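Local coordinates for PilO protein (Pseudomonas aeruginosa, PDB 2RJZ), which helps build the type IV pilus as the inner-membrane partner of PilN at the base of the PilM/PilN/PilO/PilP complex, its periplasmic part being the piece described here, at residues 82-87 with 125-130; 23-28 with 73-78; 103-108 with 131-136. One frame throughout, in Å; residues are numbered along the deposited sequence.

Contact 1. Residues 82-87 with 125-130; sequences QISVVG and RMSILA
Ile83 and Ile128 exchange two backbone hydrogen bonds, Ile83 N to Ile128 O at 2.9 Å and Ile128 N to Ile83 O at 2.8 Å. Two residues along, Val85 and Met126 repeat the exchange, with Val85 N to Met126 O at 3.0 Å and Met126 N to Val85 O at 2.9 Å. These are the hydrogen-bonded pairs of a regular antiparallel ladder whose strands run at 158° to each other; Gln82-Leu129, Ser84-Ser127 and Val86-Arg125 form the non-hydrogen-bonded pairs.

Side chains alternate between the two faces. On the apolar one, Ile83 and Ile128 lie side by side, CB of Ile83 3.9 Å from CG2 of Ile128, and Val85 CG2 rests 4.0 Å from the terminal CE of Met126. The other face is mixed. Gln82, extended, lays its CG 3.6 Å from Ser127 OG, while Arg125 leaves its straight course at chi3 (-82°), bringing NE to 3.8 Å from Val86 CG2 as its guanidinium passes at a slant. NH2 then forms a salt bridge with Glu63 of the edge strand.

The segments lie on the two inner strands, 76-87 and 124-135, of the four-stranded antiparallel sheet. Strand 61-72 flanks 82-87, strand 106-115 flanks 125-130, helix 89-100 packs on the apolar face through Leu92 and Val96, and Phe111 of the second subunit reaches Met126.

Contact 2. Residues 23-28 with 73-78; sequences QMKEME and QQFYIE
Glu28 and Phe75 bring the two backbones closest, with 6.3 Å between their CA atoms. Residues 23-28 are a regular stretch of helix 17-36, part of a predicted coiled coil. Residues 73-75 form the turn between strands 61-72 and 76-87, closed by a hydrogen bond from Gln73 N to Tyr76 O; the strand begins at Tyr76. No hydrogen bond joins helix to turn, so the contact is made by side chains and by carbonyl groups of the helix.

Phe75 lies against the last turn of the helical segment. Its CB lies 3.8 Å from the carbonyl O of Glu28, and its ring reaches back along the helix until CE2 stands 4.1 Å from Lys25 CG and equally close to Lys25 O. Lys25 meets it with the aliphatic part of a fully extended chain, CG being anti to the backbone N (chi1 174°), and its CE continues to the amide oxygen OE1 of Gln74, 4.2 Å away. Gln74 also supports the aromatic group within the turn, its CG lying 3.7 Å above one face of the Phe75 ring, toward the rim.

Glu28 projects from the helix toward the turn, where OE1 comes within 4.0 Å of Tyr76 CE2, with carboxylate and ring planes 70° apart. The carboxylate has its real partner beyond the two segments: OE1 forms a salt bridge with Lys4 of helix 3-9, which also donates to Gln73 OE1. Tyr76 meanwhile meets Phe31 edge-to-face.

Chemically, then, aromatic and aliphatic carbons pack against helix carbonyls, the Lys25 stem and the Glu28 carboxylate without a direct hydrogen bond, while Lys4 bridges a polar atom of each segment. The salt bridge to Lys4 would probably favour the ionised form of Glu28.

Contact 3. Residues 103-108 with 131-136; sequences PRIVTL and KTYRYN. With SO4 (sulfate ion), chain D; SO4 (sulfate ion), chain C.
Thr107 and Tyr133 join the two strands of a beta hairpin, 106-115 and 124-135, near its open end; in the alpha-beta-beta-alpha-beta-beta core of this domain, a circularly permuted ferredoxin-like arrangement, the pair forms one side of the antiparallel sheet. Thr107 and Lys131 are a hydrogen-bonded pair, with Thr107 N to Lys131 O at 3.0 Å and Lys131 N to Thr107 O at 2.9 Å.

The Tyr133 side chain leaves the strand two residues beyond Lys131. With CG anti to the carbonyl carbon (chi1 -49°), CB turns the ring back along the hairpin to reach Thr107. On the way CD2 passes 4.0 Å from Ile105 CG2, the two side chains crossing at about a right angle. CE2 lies 3.6 Å from Thr107 OG1, with the threonine CG2 slightly farther. At the tip, OH and Thr107 OG1 form a short hydrogen bond of 2.5 Å, either being a possible donor, with OG1 lying at the ring edge in its plane. That threonine hydroxyl also bonds His109 NE2, while Tyr133 packs edge-to-face with Phe31 of helix 17-36.

Thr132 extends the hold toward the loop: its OG1 donates to Ile105 O at 2.7 Å, nearly in line with the carbonyl (168°).

Lys131 NZ forms a salt bridge with Glu78 and also meets one sulfate ion at O2, at a distance too short to be trusted. Arg104, salt-bridged to Asp50 and Glu43, meets the other sulfate (both probably from the crystallisation liquor) at the edge of its guanidinium, NH1 donating to O3 and NH2 to O4, the latter at 2.7 Å.

How the contacts relate
From the N terminus, contact 2 closes first: helix 17-36 meets the turn and first strand residues, 73-78, after a loop containing helix 43-57 and strand 61-72. Strand 76-87 runs straight on into contact 1, which opens at 82-87. Before that loop closes, contact 3 opens at 103-108; strand 124-135 then completes contact 1 with residues 125-130 and contact 3 with 131-136, so these two cross. Strand 124-135 is thus tied to one neighbour by contact 1 and to the other by contact 3, whose segments meet where Ala130 packs on Leu108. Contacts 2 and 3 meet along the sheet, where Ile77 N probably bonds Arg134 O, linking the strand after the turn to the C-terminal strand.

Contact 1. Residues 82-87 with 125-130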
loop_
_atom_site.group_PDB
_atom_site.type_symbol
_atom_site.label_atom_id
_atom_site.label_comp_id
_atom_site.label_asym_id
_atom_site.label_seq_id
_atom_site.Cartn_x
_atom_site.Cartn_y
_atom_site.Cartn_z
ATOM N N GLN A 82 0.964 -5.264 -12.785
ATOM C CA GLN A 82 1.256 -6.525 -12.129
ATOM C C GLN A 82 2.656 -7.051 -12.452
ATOM O O GLN A 82 2.987 -7.277 -13.623
ATOM C CB GLN A 82 0.203 -7.553 -12.520
ATOM C CG GLN A 82 0.366 -8.864 -11.796
ATOM C CD GLN A 82 -0.400 -9.972 -12.476
ATOM O OE1 GLN A 82 -1.595 -9.830 -12.748
ATOM N NE2 GLN A 82 0.284 -11.082 -12.777
ATOM N N ILE A 83 3.470 -7.230 -11.409
ATOM C CA ILE A 83 4.841 -7.667 -11.532
ATOM C C ILE A 83 5.023 -9.113 -11.043
ATOM O O ILE A 83 4.673 -9.430 -9.880
ATOM C CB ILE A 83 5.790 -6.828 -10.631
ATOM C CG1 ILE A 83 5.444 -5.340 -10.588
ATOM C CG2 ILE A 83 7.251 -7.048 -10.999
ATOM C CD1 ILE A 83 5.386 -4.705 -11.899
ATOM N N SER A 84 5.630 -9.950 -11.892
ATOM C CA SER A 84 6.077 -11.291 -11.524
ATOM C C SER A 84 7.592 -11.395 -11.489
ATOM O O SER A 84 8.271 -11.169 -12.501
ATOM C CB SER A 84 5.554 -12.342 -12.513
ATOM O OG SER A 84 4.141 -12.414 -12.475
ATOM N N VAL A 85 8.112 -11.769 -10.334
ATOM C CA VAL A 85 9.542 -11.930 -10.128
ATOM C C VAL A 85 9.810 -13.285 -9.454
ATOM O O VAL A 85 8.888 -13.920 -8.938
ATOM C CB VAL A 85 10.127 -10.778 -9.270
ATOM C CG1 VAL A 85 10.027 -9.493 -10.021
ATOM C CG2 VAL A 85 9.391 -10.643 -7.944
ATOM N N VAL A 86 11.064 -13.715 -9.486
ATOM C CA VAL A 86 11.507 -14.990 -8.911
ATOM C C VAL A 86 12.823 -14.686 -8.167
ATOM O O VAL A 86 13.663 -13.938 -8.681
ATOM C CB VAL A 86 11.720 -16.089 -10.008
ATOM C CG1 VAL A 86 12.397 -17.352 -9.429
ATOM C CG2 VAL A 86 10.386 -16.493 -10.641
ATOM N N GLY A 87 12.945 -15.193 -6.942
ATOM C CA GLY A 87 14.201 -15.166 -6.203
ATOM C C GLY A 87 14.033 -15.666 -4.775
ATOM O O GLY A 87 13.036 -16.319 -4.451
ATOM N N ARG A 125 8.472 -17.543 -6.424
ATOM C CA ARG A 125 7.820 -16.686 -7.378
ATOM C C ARG A 125 6.859 -15.783 -6.616
ATOM O O ARG A 125 6.046 -16.285 -5.835
ATOM C CB ARG A 125 7.070 -17.531 -8.418
ATOM C CG ARG A 125 6.468 -16.720 -9.550
ATOM C CD ARG A 125 5.973 -17.633 -10.697
ATOM N NE ARG A 125 7.064 -18.026 -11.592
ATOM C CZ ARG A 125 7.464 -19.275 -11.817
ATOM N NH1 ARG A 125 6.858 -20.302 -11.225
ATOM N NH2 ARG A 125 8.474 -19.494 -12.655
ATOM N N MET A 126 6.968 -14.470 -6.826
ATOM C CA MET A 126 6.024 -13.502 -6.275
ATOM C C MET A 126 5.318 -12.760 -7.415
ATOM O O MET A 126 5.972 -12.253 -8.343
ATOM C CB MET A 126 6.732 -12.465 -5.383
ATOM C CG MET A 126 5.749 -11.499 -4.627
ATOM S SD MET A 126 6.504 -10.324 -3.464
ATOM C CE MET A 126 7.539 -9.401 -4.577
ATOM N N SER A 127 3.993 -12.691 -7.339
ATOM C CA SER A 127 3.235 -11.737 -8.142
ATOM C C SER A 127 2.753 -10.588 -7.243
ATOM O O SER A 127 2.207 -10.835 -6.167
ATOM C CB SER A 127 2.061 -12.440 -8.786
ATOM O OG SER A 127 1.355 -11.508 -9.584
ATOM N N ILE A 128 3.016 -9.344 -7.627
ATOM C CA ILE A 128 2.596 -8.184 -6.818
ATOM C C ILE A 128 1.937 -7.119 -7.686
ATOM O O ILE A 128 2.382 -6.859 -8.796
ATOM C CB ILE A 128 3.776 -7.596 -5.968
ATOM C CG1 ILE A 128 3.286 -6.577 -4.932
ATOM C CG2 ILE A 128 4.880 -6.993 -6.834
ATOM C CD1 ILE A 128 4.377 -6.132 -3.922
ATOM N N LEU A 129 0.869 -6.516 -7.191
ATOM C CA LEU A 129 0.249 -5.393 -7.889
ATOM C C LEU A 129 0.796 -4.022 -7.406
ATOM O O LEU A 129 0.796 -3.723 -6.198
ATOM C CB LEU A 129 -1.272 -5.465 -7.754
ATOM C CG LEU A 129 -2.115 -4.414 -8.475
ATOM C CD1 LEU A 129 -1.946 -4.594 -9.985
ATOM C CD2 LEU A 129 -3.585 -4.606 -8.055
ATOM N N ALA A 130 1.313 -3.236 -8.351
ATOM C CA ALA A 130 1.747 -1.880 -8.111
ATOM C C ALA A 130 0.751 -0.982 -8.836
ATOM O O ALA A 130 0.040 -1.441 -9.731
ATOM C CB ALA A 130 3.167 -1.650 -8.646
#

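Contact 2. Residues 23-28 with 73-78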
loop_
_atom_site.group_PDB
_atom_site.type_symbol
_atom_site.label_atom_id
_atom_site.label_comp_id
_atom_site.label_asym_id
_atom_site.label_seq_id
_atom_site.Cartn_x
_atom_site.Cartn_y
_atom_site.Cartn_z
ATOM N N GLN A 23 -15.273 16.393 1.544
ATOM C CA GLN A 23 -13.847 16.165 1.887
ATOM C C GLN A 23 -13.160 15.055 1.069
ATOM O O GLN A 23 -11.988 15.168 0.707
ATOM C CB GLN A 23 -13.703 15.914 3.394
ATOM C CG GLN A 23 -14.047 17.148 4.246
ATOM C CD GLN A 23 -12.994 18.291 4.217
ATOM O OE1 GLN A 23 -11.936 18.210 3.565
ATOM N NE2 GLN A 23 -13.296 19.369 4.951
ATOM N N MET A 24 -13.889 13.976 0.771
ATOM C CA MET A 24 -13.349 12.925 -0.119
ATOM C C MET A 24 -12.970 13.623 -1.430
ATOM O O MET A 24 -11.873 13.431 -1.959
ATOM C CB MET A 24 -14.376 11.808 -0.391
ATOM C CG MET A 24 -14.579 10.748 0.733
ATOM S SD MET A 24 -15.764 9.466 0.230
ATOM C CE MET A 24 -14.686 8.609 -0.929
ATOM N N LYS A 25 -13.887 14.442 -1.935
ATOM C CA LYS A 25 -13.692 15.133 -3.216
ATOM C C LYS A 25 -12.510 16.148 -3.184
ATOM O O LYS A 25 -11.780 16.265 -4.180
ATOM C CB LYS A 25 -15.008 15.773 -3.661
ATOM C CG LYS A 25 -14.929 16.635 -4.888
ATOM C CD LYS A 25 -16.243 17.396 -5.113
ATOM C CE LYS A 25 -16.263 18.081 -6.497
ATOM N NZ LYS A 25 -17.333 19.121 -6.550
ATOM N N GLU A 26 -12.301 16.832 -2.058
ATOM C CA GLU A 26 -11.142 17.736 -1.890
ATOM C C GLU A 26 -9.763 17.029 -1.737
ATOM O O GLU A 26 -8.737 17.508 -2.237
ATOM C CB GLU A 26 -11.392 18.686 -0.726
ATOM C CG GLU A 26 -12.237 19.930 -1.145
ATOM C CD GLU A 26 -13.027 20.558 0.012
ATOM O OE1 GLU A 26 -12.514 20.570 1.165
ATOM O OE2 GLU A 26 -14.168 21.046 -0.240
ATOM N N MET A 27 -9.753 15.887 -1.045
ATOM C CA MET A 27 -8.583 15.012 -1.006
ATOM C C MET A 27 -8.222 14.571 -2.431
ATOM O O MET A 27 -7.063 14.676 -2.854
ATOM C CB MET A 27 -8.851 13.802 -0.102
ATOM C CG MET A 27 -7.607 13.135 0.411
ATOM S SD MET A 27 -7.868 11.759 1.551
ATOM C CE MET A 27 -6.170 11.226 1.541
ATOM N N GLU A 28 -9.218 14.078 -3.160
ATOM C CA GLU A 28 -9.017 13.636 -4.542
ATOM C C GLU A 28 -8.536 14.770 -5.442
ATOM O O GLU A 28 -7.596 14.596 -6.214
ATOM C CB GLU A 28 -10.301 13.036 -5.104
ATOM C CG GLU A 28 -10.799 11.890 -4.270
ATOM C CD GLU A 28 -12.018 11.239 -4.866
ATOM O OE1 GLU A 28 -11.909 10.779 -6.039
ATOM O OE2 GLU A 28 -13.060 11.195 -4.153
ATOM N N GLN A 73 -10.847 7.968 -12.051
ATOM C CA GLN A 73 -11.685 8.617 -11.073
ATOM C C GLN A 73 -11.913 10.005 -11.618
ATOM O O GLN A 73 -11.547 10.288 -12.754
ATOM C CB GLN A 73 -10.995 8.671 -9.717
ATOM C CG GLN A 73 -10.644 7.290 -9.122
ATOM C CD GLN A 73 -11.844 6.386 -8.934
ATOM O OE1 GLN A 73 -12.953 6.847 -8.663
ATOM N NE2 GLN A 73 -11.622 5.079 -9.051
ATOM N N GLN A 74 -12.506 10.886 -10.828
ATOM C CA GLN A 74 -12.767 12.242 -11.295
ATOM C C GLN A 74 -11.496 13.046 -11.597
ATOM O O GLN A 74 -11.396 13.673 -12.662
ATOM C CB GLN A 74 -13.682 13.003 -10.312
ATOM C CG GLN A 74 -14.280 14.270 -10.953
ATOM C CD GLN A 74 -15.222 15.063 -10.034
ATOM O OE1 GLN A 74 -15.362 14.772 -8.838
ATOM N NE2 GLN A 74 -15.861 16.079 -10.605
ATOM N N PHE A 75 -10.526 13.033 -10.681
ATOM C CA PHE A 75 -9.373 13.928 -10.824
ATOM C C PHE A 75 -8.033 13.242 -11.101
ATOM O O PHE A 75 -7.006 13.905 -11.257
ATOM C CB PHE A 75 -9.281 14.889 -9.626
ATOM C CG PHE A 75 -10.533 15.714 -9.417
ATOM C CD1 PHE A 75 -10.815 16.790 -10.238
ATOM C CD2 PHE A 75 -11.419 15.405 -8.406
ATOM C CE1 PHE A 75 -11.978 17.547 -10.062
ATOM C CE2 PHE A 75 -12.554 16.145 -8.210
ATOM C CZ PHE A 75 -12.847 17.214 -9.036
ATOM N N TYR A 76 -8.045 11.917 -11.148
ATOM C CA TYR A 76 -6.834 11.148 -11.384
ATOM C C TYR A 76 -7.221 9.819 -11.989
ATOM O O TYR A 76 -8.358 9.356 -11.850
ATOM C CB TYR A 76 -6.011 10.953 -10.090
ATOM C CG TYR A 76 -6.678 10.044 -9.073
ATOM C CD1 TYR A 76 -6.456 8.681 -9.077
ATOM C CD2 TYR A 76 -7.543 10.568 -8.106
ATOM C CE1 TYR A 76 -7.086 7.846 -8.142
ATOM C CE2 TYR A 76 -8.172 9.756 -7.191
ATOM C CZ TYR A 76 -7.945 8.405 -7.212
ATOM O OH TYR A 76 -8.573 7.614 -6.289
ATOM N N ILE A 77 -6.261 9.224 -12.682
ATOM C CA ILE A 77 -6.428 7.932 -13.315
ATOM C C ILE A 77 -5.367 6.990 -12.733
ATOM O O ILE A 77 -4.195 7.366 -12.615
ATOM C CB ILE A 77 -6.271 8.076 -14.862
ATOM C CG1 ILE A 77 -7.271 9.112 -15.393
ATOM C CG2 ILE A 77 -6.432 6.707 -15.588
ATOM C CD1 ILE A 77 -6.918 9.672 -16.772
ATOM N N GLU A 78 -5.780 5.797 -12.334
ATOM C CA GLU A 78 -4.836 4.828 -11.821
ATOM C C GLU A 78 -4.424 3.856 -12.914
ATOM O O GLU A 78 -5.209 3.515 -13.807
ATOM C CB GLU A 78 -5.332 4.117 -10.550
ATOM C CG GLU A 78 -6.369 3.062 -10.787
ATOM C CD GLU A 78 -6.897 2.401 -9.514
ATOM O OE1 GLU A 78 -7.236 3.121 -8.527
ATOM O OE2 GLU A 78 -6.997 1.141 -9.541
#

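Contact 3. Residues 103-108 with 131-136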
loop_
_atom_site.group_PDB
_atom_site.type_symbol
_atom_site.label_atom_id
_atom_site.label_comp_id
_atom_site.label_asym_id
_atom_site.label_seq_id
_atom_site.Cartn_x
_atom_site.Cartn_y
_atom_site.Cartn_z
ATOM N N PRO A 103 11.697 7.422 -5.763
ATOM C CA PRO A 103 11.230 8.797 -5.918
ATOM C C PRO A 103 10.165 8.870 -7.011
ATOM O O PRO A 103 10.342 9.592 -8.002
ATOM C CB PRO A 103 12.495 9.560 -6.367
ATOM C CG PRO A 103 13.590 8.523 -6.511
ATOM C CD PRO A 103 12.947 7.190 -6.510
ATOM N N ARG A 104 9.096 8.086 -6.838
ATOM C CA ARG A 104 7.995 7.971 -7.798
ATOM C C ARG A 104 6.709 7.859 -6.983
ATOM O O ARG A 104 6.744 7.428 -5.819
ATOM C CB ARG A 104 8.131 6.692 -8.653
ATOM C CG ARG A 104 9.447 6.543 -9.439
ATOM C CD ARG A 104 9.306 7.056 -10.868
ATOM N NE ARG A 104 10.596 7.018 -11.547
ATOM C CZ ARG A 104 10.892 7.745 -12.623
ATOM N NH1 ARG A 104 9.979 8.560 -13.131
ATOM N NH2 ARG A 104 12.096 7.645 -13.188
ATOM N N ILE A 105 5.587 8.216 -7.602
ATOM C CA ILE A 105 4.272 8.079 -7.006
ATOM C C ILE A 105 3.816 6.660 -7.379
ATOM O O ILE A 105 3.280 6.422 -8.462
ATOM C CB ILE A 105 3.241 9.147 -7.541
ATOM C CG1 ILE A 105 3.790 10.591 -7.478
ATOM C CG2 ILE A 105 1.874 8.961 -6.863
ATOM C CD1 ILE A 105 4.354 11.040 -6.144
ATOM N N VAL A 106 4.101 5.716 -6.492
ATOM C CA VAL A 106 3.801 4.310 -6.739
ATOM C C VAL A 106 3.350 3.665 -5.425
ATOM O O VAL A 106 4.001 3.832 -4.401
ATOM C CB VAL A 106 5.001 3.552 -7.389
ATOM C CG1 VAL A 106 6.249 3.620 -6.513
ATOM C CG2 VAL A 106 4.623 2.106 -7.714
ATOM N N THR A 107 2.215 2.978 -5.459
ATOM C CA THR A 107 1.729 2.296 -4.275
ATOM C C THR A 107 1.760 0.794 -4.563
ATOM O O THR A 107 1.629 0.365 -5.729
ATOM C CB THR A 107 0.305 2.754 -3.896
ATOM O OG1 THR A 107 -0.574 2.546 -5.005
ATOM C CG2 THR A 107 0.273 4.221 -3.499
ATOM N N LEU A 108 1.944 0.009 -3.515
ATOM C CA LEU A 108 2.000 -1.441 -3.646
ATOM C C LEU A 108 0.803 -2.057 -2.967
ATOM O O LEU A 108 0.305 -1.536 -1.959
ATOM C CB LEU A 108 3.312 -1.999 -3.080
ATOM C CG LEU A 108 4.565 -1.494 -3.801
ATOM C CD1 LEU A 108 5.806 -1.921 -3.049
ATOM C CD2 LEU A 108 4.620 -2.062 -5.208
ATOM N N LYS A 131 0.654 0.274 -8.409
ATOM C CA LYS A 131 -0.155 1.243 -9.130
ATOM C C LYS A 131 0.561 2.539 -9.211
ATOM O O LYS A 131 1.253 2.964 -8.287
ATOM C CB LYS A 131 -1.500 1.518 -8.449
ATOM C CG LYS A 131 -2.499 0.423 -8.560
ATOM C CD LYS A 131 -3.660 0.736 -7.654
ATOM C CE LYS A 131 -4.607 -0.443 -7.628
ATOM N NZ LYS A 131 -5.824 -0.105 -6.867
ATOM N N THR A 132 0.374 3.185 -10.345
ATOM C CA THR A 132 0.767 4.550 -10.443
ATOM C C THR A 132 -0.451 5.349 -10.932
ATOM O O THR A 132 -1.502 4.774 -11.257
ATOM C CB THR A 132 2.038 4.723 -11.303
ATOM O OG1 THR A 132 2.595 6.028 -11.039
ATOM C CG2 THR A 132 1.729 4.524 -12.808
ATOM N N TYR A 133 -0.293 6.663 -10.984
ATOM C CA TYR A 133 -1.402 7.564 -11.135
ATOM C C TYR A 133 -1.010 8.762 -12.013
ATOM O O TYR A 133 0.148 9.217 -12.020
ATOM C CB TYR A 133 -1.879 8.063 -9.753
ATOM C CG TYR A 133 -2.101 6.959 -8.713
ATOM C CD1 TYR A 133 -3.391 6.454 -8.437
ATOM C CD2 TYR A 133 -1.013 6.418 -8.019
ATOM C CE1 TYR A 133 -3.568 5.442 -7.466
ATOM C CE2 TYR A 133 -1.169 5.421 -7.085
ATOM C CZ TYR A 133 -2.435 4.935 -6.804
ATOM O OH TYR A 133 -2.510 3.936 -5.857
ATOM N N ARG A 134 -1.995 9.286 -12.732
ATOM C CA ARG A 134 -1.795 10.542 -13.439
ATOM C C ARG A 134 -3.043 11.407 -13.307
ATOM O O ARG A 134 -4.138 10.883 -13.068
ATOM C CB ARG A 134 -1.438 10.268 -14.897
ATOM C CG ARG A 134 -2.598 9.847 -15.757
ATOM C CD ARG A 134 -2.082 9.241 -17.063
ATOM N NE ARG A 134 -3.118 8.523 -17.812
ATOM C CZ ARG A 134 -3.945 9.092 -18.689
ATOM N NH1 ARG A 134 -3.885 10.412 -18.909
ATOM N NH2 ARG A 134 -4.838 8.344 -19.339
ATOM N N TYR A 135 -2.877 12.718 -13.449
ATOM C CA TYR A 135 -4.014 13.630 -13.524
ATOM C C TYR A 135 -5.046 13.187 -14.573
ATOM O O TYR A 135 -4.676 12.820 -15.692
ATOM C CB TYR A 135 -3.522 15.028 -13.863
ATOM C CG TYR A 135 -4.614 16.042 -14.040
ATOM C CD1 TYR A 135 -5.483 16.337 -12.987
ATOM C CD2 TYR A 135 -4.779 16.728 -15.256
ATOM C CE1 TYR A 135 -6.480 17.269 -13.121
ATOM C CE2 TYR A 135 -5.794 17.682 -15.407
ATOM C CZ TYR A 135 -6.638 17.939 -14.329
ATOM O OH TYR A 135 -7.652 18.867 -14.421
ATOM N N ASN A 136 -6.332 13.209 -14.214
ATOM C CA ASN A 136 -7.381 12.929 -15.189
ATOM C C ASN A 136 -7.597 14.106 -16.139
ATOM O O ASN A 136 -8.495 14.917 -15.923
ATOM C CB ASN A 136 -8.716 12.521 -14.532
ATOM C CG ASN A 136 -9.783 12.140 -15.573
ATOM O OD1 ASN A 136 -9.631 12.428 -16.766
ATOM N ND2 ASN A 136 -10.847 11.473 -15.131
HETATM S S SO4 D . 11.912 10.031 -15.829
HETATM O O1 SO4 D . 12.056 10.309 -17.262
HETATM O O2 SO4 D . 12.201 11.235 -15.053
HETATM O O3 SO4 D . 10.545 9.571 -15.575
HETATM O O4 SO4 D . 12.864 8.986 -15.439
HETATM S S SO4 C . -6.626 -2.297 -4.502
HETATM O O1 SO4 C . -5.815 -3.088 -5.444
HETATM O O2 SO4 C . -6.518 -0.853 -4.737
HETATM O O3 SO4 C . -8.042 -2.645 -4.674
HETATM O O4 SO4 C . -6.168 -2.555 -3.126
#